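Local coordinates for protein cystathionine gamma-synthase (Xanthomonas oryzae pv. oryzae KACC 10331, PDB 6LD7) that probably catalyses the formation of cystathionine in the methionine biosynthesis pathway, using pyridoxal 5'-phosphate as its cofactor, at residues C[131-136]-C[142-147]; C[150-155]-C[168-173]. The protein carries 1 engineered substitution. All coordinates share one frame; numbering follows the deposited sequence.

Interaction 1: residues C[131-136]-C[142-147]; sequences ITADLT and ADALAQ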
ATOM      1  N   ILE C 131     -28.724 -12.866  28.608  1.00 35.71           N
ATOM      2  CA  ILE C 131     -30.200 -12.687  28.620  1.00 37.55           C
ATOM      3  C   ILE C 131     -30.560 -12.166  27.235  1.00 37.81           C
ATOM      4  O   ILE C 131     -29.944 -11.199  26.791  1.00 37.14           O
ATOM      5  CB  ILE C 131     -30.657 -11.736  29.735  1.00 36.03           C
ATOM      6  CG1 ILE C 131     -30.411 -12.320  31.120  1.00 40.88           C
ATOM      7  CG2 ILE C 131     -32.149 -11.438  29.619  1.00 39.07           C
ATOM      8  CD1 ILE C 131     -30.549 -11.276  32.209  1.00 45.67           C
ATOM      9  N   THR C 132     -31.513 -12.777  26.566  1.00 38.09           N
ATOM     10  CA  THR C 132     -32.015 -12.242  25.302  1.00 40.62           C
ATOM     11  C   THR C 132     -33.283 -11.415  25.577  1.00 40.99           C
ATOM     12  O   THR C 132     -33.992 -11.688  26.518  1.00 44.04           O
ATOM     13  CB  THR C 132     -32.018 -13.303  24.209  1.00 49.43           C
ATOM     14  OG1 THR C 132     -33.281 -13.021  23.608  1.00 58.78           O
ATOM     15  CG2 THR C 132     -31.844 -14.720  24.668  1.00 54.47           C
ATOM     16  N   ALA C 133     -33.462 -10.306  24.869  1.00 36.24           N
ATOM     17  CA  ALA C 133     -34.552  -9.339  25.117  1.00 35.58           C
ATOM     18  C   ALA C 133     -34.914  -8.697  23.799  1.00 33.90           C
ATOM     19  O   ALA C 133     -34.045  -8.530  22.918  1.00 32.72           O
ATOM     20  CB  ALA C 133     -34.161  -8.292  26.111  1.00 35.98           C
ATOM     21  N   ASP C 134     -36.176  -8.369  23.660  1.00 32.24           N
ATOM     22  CA  ASP C 134     -36.657  -7.478  22.578  1.00 31.03           C
ATOM     23  C   ASP C 134     -36.655  -6.081  23.180  1.00 32.10           C
ATOM     24  O   ASP C 134     -37.575  -5.749  23.968  1.00 30.25           O
ATOM     25  CB  ASP C 134     -38.005  -7.948  22.028  1.00 33.22           C
ATOM     26  CG  ASP C 134     -38.466  -7.088  20.858  1.00 36.47           C
ATOM     27  OD1 ASP C 134     -37.935  -5.889  20.708  1.00 32.71           O
ATOM     28  OD2 ASP C 134     -39.343  -7.597  20.127  1.00 33.60           O
ATOM     29  N   LEU C 135     -35.636  -5.288  22.872  1.00 29.93           N
ATOM     30  CA  LEU C 135     -35.481  -3.947  23.444  1.00 32.43           C
ATOM     31  C   LEU C 135     -36.566  -2.971  22.948  1.00 31.50           C
ATOM     32  O   LEU C 135     -36.588  -1.815  23.441  1.00 31.73           O
ATOM     33  CB  LEU C 135     -34.053  -3.459  23.144  1.00 33.17           C
ATOM     34  CG  LEU C 135     -32.907  -4.301  23.703  1.00 35.72           C
ATOM     35  CD1 LEU C 135     -31.613  -3.546  23.514  1.00 39.29           C
ATOM     36  CD2 LEU C 135     -33.077  -4.617  25.172  1.00 39.44           C
ATOM     37  N   THR C 136     -37.381  -3.310  21.947  1.00 32.80           N
ATOM     38  CA  THR C 136     -38.545  -2.470  21.543  1.00 32.45           C
ATOM     39  C   THR C 136     -39.786  -2.848  22.377  1.00 33.85           C
ATOM     40  O   THR C 136     -40.773  -2.265  22.191  1.00 32.39           O
ATOM     41  CB  THR C 136     -38.897  -2.673  20.070  1.00 33.73           C
ATOM     42  OG1 THR C 136     -39.356  -4.024  19.829  1.00 32.61           O
ATOM     43  CG2 THR C 136     -37.717  -2.401  19.170  1.00 34.02           C
ATOM     44  N   ALA C 142     -37.670  -4.696  30.805  1.00 32.21           N
ATOM     45  CA  ALA C 142     -37.776  -4.529  32.263  1.00 32.62           C
ATOM     46  C   ALA C 142     -37.401  -5.862  32.925  1.00 30.64           C
ATOM     47  O   ALA C 142     -36.811  -5.802  33.992  1.00 30.48           O
ATOM     48  CB  ALA C 142     -39.158  -4.030  32.719  1.00 31.60           C
ATOM     49  N   ASP C 143     -37.852  -6.993  32.391  1.00 29.73           N
ATOM     50  CA  ASP C 143     -37.516  -8.347  32.914  1.00 34.56           C
ATOM     51  C   ASP C 143     -35.996  -8.624  32.841  1.00 36.09           C
ATOM     52  O   ASP C 143     -35.464  -9.205  33.760  1.00 36.70           O
ATOM     53  CB  ASP C 143     -38.312  -9.435  32.173  1.00 35.78           C
ATOM     54  CG  ASP C 143     -39.840  -9.436  32.508  1.00 40.01           C
ATOM     55  OD1 ASP C 143     -40.325  -8.692  33.437  1.00 40.28           O
ATOM     56  OD2 ASP C 143     -40.555 -10.070  31.760  1.00 41.17           O
ATOM     57  N   ALA C 144     -35.311  -8.194  31.789  1.00 35.04           N
ATOM     58  CA  ALA C 144     -33.842  -8.325  31.672  1.00 34.25           C
ATOM     59  C   ALA C 144     -33.214  -7.480  32.738  1.00 36.67           C
ATOM     60  O   ALA C 144     -32.389  -7.996  33.469  1.00 37.48           O
ATOM     61  CB  ALA C 144     -33.426  -7.876  30.306  1.00 37.34           C
ATOM     62  N   LEU C 145     -33.627  -6.227  32.862  1.00 35.58           N
ATOM     63  CA  LEU C 145     -32.932  -5.311  33.805  1.00 35.20           C
ATOM     64  C   LEU C 145     -33.192  -5.678  35.270  1.00 38.17           C
ATOM     65  O   LEU C 145     -32.436  -5.201  36.091  1.00 36.84           O
ATOM     66  CB  LEU C 145     -33.334  -3.857  33.565  1.00 35.95           C
ATOM     67  CG  LEU C 145     -32.998  -3.285  32.185  1.00 40.40           C
ATOM     68  CD1 LEU C 145     -33.391  -1.824  32.131  1.00 42.06           C
ATOM     69  CD2 LEU C 145     -31.517  -3.416  31.847  1.00 40.79           C
ATOM     70  N   ALA C 146     -34.279  -6.382  35.599  1.00 40.60           N
ATOM     71  CA  ALA C 146     -34.598  -6.794  36.996  1.00 42.57           C
ATOM     72  C   ALA C 146     -33.565  -7.849  37.461  1.00 46.99           C
ATOM     73  O   ALA C 146     -33.485  -8.061  38.639  1.00 42.53           O
ATOM     74  CB  ALA C 146     -35.993  -7.354  37.147  1.00 39.62           C
ATOM     75  N   GLN C 147     -32.806  -8.453  36.555  1.00 46.07           N
ATOM     76  CA  GLN C 147     -31.707  -9.394  36.836  1.00 47.28           C
ATOM     77  C   GLN C 147     -30.392  -8.619  37.092  1.00 45.63           C
ATOM     78  O   GLN C 147     -29.433  -9.251  37.366  1.00 47.55           O
ATOM     79  CB  GLN C 147     -31.691 -10.443  35.707  1.00 45.75           C
ATOM     80  CG  GLN C 147     -32.966 -11.296  35.714  1.00 48.13           C
ATOM     81  CD  GLN C 147     -33.129 -12.187  34.492  1.00 55.53           C
ATOM     82  OE1 GLN C 147     -33.965 -11.946  33.603  1.00 59.47           O
ATOM     83  NE2 GLN C 147     -32.345 -13.249  34.397  1.00 53.36           N
TER
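Ile131 carries the apolar packing against 142-147, and its two branches meet different partners. Its CG2 rests 3.8 Å from Ala144 CB. The other branch leaves CB anti to the carbonyl carbon (chi1 -67°) and runs on extended to the tip. There CD1 lies 3.8 Å from Gln147 CB and 3.6 Å from Gln147 CD, where the two side chains cross at a slant. Ala133 faces the helix more loosely, with its CB 4.3 Å from Ala144 CB. Strand 129-133 is outermost within this chain in the large sheet of the PLP-binding fold, and helix 138-145 packs on one face of that edge. Ala144 also touches Val106 of the neighbouring strand 104-108, to which Ile131 and Ala133 are tied by backbone hydrogen bonds.

The polar bonds run beside this packing, with none between the two segments. Asp134 forms an Asx turn: its OD1 accepts from Thr136 N at 2.9 Å, with an N-H...O angle of 148°. The N-H comes in on the anti side of the carboxylate, 27° out of its plane. Asp134 N gives a hydrogen bond to Ser140 OG, where the strand has ended and the chain turns toward the helix.

Interaction 2: residues C[150-155]-C[168-173]; sequences KLVLIE and RFVIEA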
ATOM      1  N   LYS C 150     -24.740  -6.541  33.830  1.00 31.42           N
ATOM      2  CA  LYS C 150     -23.590  -5.616  33.833  1.00 29.75           C
ATOM      3  C   LYS C 150     -23.654  -4.728  32.594  1.00 28.51           C
ATOM      4  O   LYS C 150     -23.168  -3.572  32.611  1.00 28.93           O
ATOM      5  CB  LYS C 150     -22.310  -6.442  33.816  1.00 37.17           C
ATOM      6  CG  LYS C 150     -21.045  -5.616  33.845  1.00 41.45           C
ATOM      7  CD  LYS C 150     -20.836  -5.046  35.206  1.00 44.09           C
ATOM      8  CE  LYS C 150     -19.908  -3.879  35.092  1.00 49.99           C
ATOM      9  NZ  LYS C 150     -18.570  -4.413  35.250  1.00 58.85           N
ATOM     10  N   LEU C 151     -24.074  -5.291  31.476  1.00 26.61           N
ATOM     11  CA  LEU C 151     -23.899  -4.605  30.179  1.00 28.04           C
ATOM     12  C   LEU C 151     -25.122  -4.926  29.372  1.00 25.67           C
ATOM     13  O   LEU C 151     -25.505  -6.109  29.383  1.00 28.73           O
ATOM     14  CB  LEU C 151     -22.632  -5.177  29.473  1.00 28.12           C
ATOM     15  CG  LEU C 151     -22.288  -4.605  28.102  1.00 28.78           C
ATOM     16  CD1 LEU C 151     -22.058  -3.122  28.237  1.00 31.64           C
ATOM     17  CD2 LEU C 151     -21.005  -5.281  27.569  1.00 30.04           C
ATOM     18  N   VAL C 152     -25.580  -3.949  28.606  1.00 27.96           N
ATOM     19  CA  VAL C 152     -26.690  -4.097  27.636  1.00 28.87           C
ATOM     20  C   VAL C 152     -26.192  -3.653  26.291  1.00 26.57           C
ATOM     21  O   VAL C 152     -25.676  -2.556  26.197  1.00 27.07           O
ATOM     22  CB  VAL C 152     -27.888  -3.222  28.044  1.00 28.55           C
ATOM     23  CG1 VAL C 152     -28.973  -3.315  27.004  1.00 29.36           C
ATOM     24  CG2 VAL C 152     -28.364  -3.580  29.408  1.00 30.46           C
ATOM     25  N   LEU C 153     -26.385  -4.493  25.312  1.00 27.06           N
ATOM     26  CA  LEU C 153     -26.021  -4.214  23.915  1.00 28.77           C
ATOM     27  C   LEU C 153     -27.302  -3.738  23.202  1.00 28.97           C
ATOM     28  O   LEU C 153     -28.349  -4.466  23.244  1.00 28.72           O
ATOM     29  CB  LEU C 153     -25.419  -5.452  23.230  1.00 28.13           C
ATOM     30  CG  LEU C 153     -25.349  -5.400  21.697  1.00 31.39           C
ATOM     31  CD1 LEU C 153     -24.310  -4.416  21.262  1.00 31.98           C
ATOM     32  CD2 LEU C 153     -25.007  -6.767  21.098  1.00 33.70           C
ATOM     33  N   ILE C 154     -27.169  -2.635  22.465  1.00 28.16           N
ATOM     34  CA  ILE C 154     -28.215  -2.152  21.556  1.00 26.94           C
ATOM     35  C   ILE C 154     -27.696  -2.155  20.139  1.00 25.44           C
ATOM     36  O   ILE C 154     -26.614  -1.614  19.907  1.00 28.08           O
ATOM     37  CB  ILE C 154     -28.628  -0.758  21.958  1.00 28.25           C
ATOM     38  CG1 ILE C 154     -29.042  -0.692  23.406  1.00 29.81           C
ATOM     39  CG2 ILE C 154     -29.673  -0.224  21.024  1.00 29.14           C
ATOM     40  CD1 ILE C 154     -29.197   0.688  23.865  1.00 32.73           C
ATOM     41  N   GLU C 155     -28.480  -2.648  19.204  1.00 25.78           N
ATOM     42  CA  GLU C 155     -28.098  -2.570  17.775  1.00 28.72           C
ATOM     43  C   GLU C 155     -29.283  -1.962  17.036  1.00 28.60           C
ATOM     44  O   GLU C 155     -30.391  -2.621  16.840  1.00 26.08           O
ATOM     45  CB  GLU C 155     -27.711  -3.937  17.236  1.00 28.98           C
ATOM     46  CG  GLU C 155     -27.234  -3.929  15.788  1.00 33.35           C
ATOM     47  CD  GLU C 155     -26.981  -5.326  15.250  1.00 35.24           C
ATOM     48  OE1 GLU C 155     -27.274  -5.495  13.991  1.00 34.74           O
ATOM     49  OE2 GLU C 155     -26.504  -6.243  16.108  1.00 31.27           O
ATOM     50  N   ARG C 168     -32.847   6.653  24.162  1.00 30.85           N
ATOM     51  CA  ARG C 168     -33.028   7.385  25.453  1.00 33.24           C
ATOM     52  C   ARG C 168     -33.776   6.451  26.433  1.00 31.80           C
ATOM     53  O   ARG C 168     -33.396   6.358  27.590  1.00 34.01           O
ATOM     54  CB  ARG C 168     -33.834   8.709  25.290  1.00 36.10           C
ATOM     55  CG  ARG C 168     -33.611   9.617  26.494  1.00 41.24           C
ATOM     56  CD  ARG C 168     -34.265  10.970  26.434  1.00 53.18           C
ATOM     57  NE  ARG C 168     -33.590  11.944  25.603  1.00 58.94           N
ATOM     58  CZ  ARG C 168     -33.859  12.238  24.317  1.00 60.11           C
ATOM     59  NH1 ARG C 168     -34.803  11.625  23.614  1.00 64.95           N
ATOM     60  NH2 ARG C 168     -33.092  13.117  23.702  1.00 66.52           N
ATOM     61  N   PHE C 169     -34.837   5.805  25.989  1.00 30.26           N
ATOM     62  CA  PHE C 169     -35.633   4.888  26.856  1.00 30.87           C
ATOM     63  C   PHE C 169     -34.700   3.801  27.414  1.00 29.98           C
ATOM     64  O   PHE C 169     -34.618   3.550  28.683  1.00 25.66           O
ATOM     65  CB  PHE C 169     -36.815   4.296  26.055  1.00 30.48           C
ATOM     66  CG  PHE C 169     -37.524   3.159  26.754  1.00 32.19           C
ATOM     67  CD1 PHE C 169     -38.190   3.372  27.949  1.00 33.89           C
ATOM     68  CD2 PHE C 169     -37.592   1.901  26.174  1.00 32.79           C
ATOM     69  CE1 PHE C 169     -38.803   2.308  28.619  1.00 37.03           C
ATOM     70  CE2 PHE C 169     -38.217   0.848  26.821  1.00 38.36           C
ATOM     71  CZ  PHE C 169     -38.810   1.042  28.057  1.00 37.74           C
ATOM     72  N   VAL C 170     -33.990   3.104  26.508  1.00 30.16           N
ATOM     73  CA  VAL C 170     -33.206   1.917  26.968  1.00 29.09           C
ATOM     74  C   VAL C 170     -32.084   2.358  27.883  1.00 30.54           C
ATOM     75  O   VAL C 170     -31.907   1.731  28.968  1.00 27.37           O
ATOM     76  CB  VAL C 170     -32.702   1.058  25.810  1.00 29.09           C
ATOM     77  CG1 VAL C 170     -31.788  -0.062  26.290  1.00 31.50           C
ATOM     78  CG2 VAL C 170     -33.886   0.494  25.088  1.00 28.76           C
ATOM     79  N   ILE C 171     -31.377   3.421  27.490  1.00 31.76           N
ATOM     80  CA  ILE C 171     -30.150   3.822  28.201  1.00 32.49           C
ATOM     81  C   ILE C 171     -30.529   4.346  29.594  1.00 32.24           C
ATOM     82  O   ILE C 171     -29.878   3.948  30.554  1.00 29.37           O
ATOM     83  CB  ILE C 171     -29.363   4.819  27.358  1.00 29.70           C
ATOM     84  CG1 ILE C 171     -28.792   4.145  26.106  1.00 29.61           C
ATOM     85  CG2 ILE C 171     -28.338   5.546  28.163  1.00 30.52           C
ATOM     86  CD1 ILE C 171     -28.235   5.139  25.071  1.00 28.73           C
ATOM     87  N   GLU C 172     -31.545   5.187  29.727  1.00 32.86           N
ATOM     88  CA  GLU C 172     -31.963   5.666  31.080  1.00 32.69           C
ATOM     89  C   GLU C 172     -32.452   4.496  31.923  1.00 31.15           C
ATOM     90  O   GLU C 172     -32.097   4.463  33.082  1.00 34.04           O
ATOM     91  CB  GLU C 172     -33.142   6.651  31.024  1.00 37.89           C
ATOM     92  CG  GLU C 172     -32.750   7.979  30.376  1.00 45.99           C
ATOM     93  CD  GLU C 172     -31.624   8.764  31.034  1.00 53.21           C
ATOM     94  OE1 GLU C 172     -31.265   8.487  32.238  1.00 59.00           O
ATOM     95  OE2 GLU C 172     -31.102   9.659  30.353  1.00 60.83           O
ATOM     96  N   ALA C 173     -33.205   3.531  31.392  1.00 30.94           N
ATOM     97  CA  ALA C 173     -33.627   2.369  32.247  1.00 34.46           C
ATOM     98  C   ALA C 173     -32.401   1.549  32.686  1.00 35.40           C
ATOM     99  O   ALA C 173     -32.300   1.125  33.856  1.00 34.27           O
ATOM    100  CB  ALA C 173     -34.644   1.515  31.529  1.00 34.56           C
TER
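Val152 and Ile154 point from the strand toward the helix and meet Val170 and Ile171 there. The two elements belong to a beta-alpha-beta unit: strand 151-155, helix 167-176 and strand 180-184. This unit is part of the large sheet of the PLP-binding fold. Within the unit the helix runs back antiparallel to the strand, at 174° between the short axes, with a closest approach of 10.3 Å. The contact is buried and purely apolar.

At the start of the segment, the backbone of Lys150 is hydrogen-bonded to Thr104 and Leu180, which belong to the strands on either side, 104-108 and 180-184. Val152 makes the first touch with the helix, and a light one: its CG1 is 4.4 Å from Val170 CG1. Its side chain is also covered by Leu145 of helix 138-145, so two helices share this valine. Leu153 points away from helix 167-176.

Ile154 makes the main contact. Its CG1 is anti to the carbonyl carbon (chi1 -54°), and the chain stays extended, which carries CD1 out toward the helix. Val170 replies with CG1, the branch anti to its backbone N (chi1 174°). The two side chains meet tip to tip, with Ile154 CD1 3.6 Å from Val170 CG1. Ile154 CD1 also lies 4.0 Å from Val170 CB, so it sits against the fork of the valine as well as its methyl. Ile171 touches Ile154 CD1 more loosely. It leaves its helix across the contact, yet its CG1 comes within 4.1 Å of Ile154 CD1.

At the end of the segment, Glu155 takes no part in the helix packing. Its carboxylate oxygen OE2 accepts a hydrogen bond from Tyr112 N.

Interactions 1 and 2 follow one another along the chain. Interaction 1 closes before interaction 2 opens, and helix 138-145 is followed, after a short link, by strand 151-155. Their centres are about 10 Å apart. Both rest on the same seven-stranded sheet, where strand 104-108 lies between strands 129-133 and 151-155. Helices 138-145 and 167-176 touch each other over this part of the sheet, with Leu145 CD1 3.6 Å from Ala173 C. Leu135 also joins the two sites: its CD1 is 3.8 Å from Ile154 CG1. The two helices thus lie side by side on the sheet of the cofactor-binding fold, from its edge strand 129-133 inward to strand 151-155.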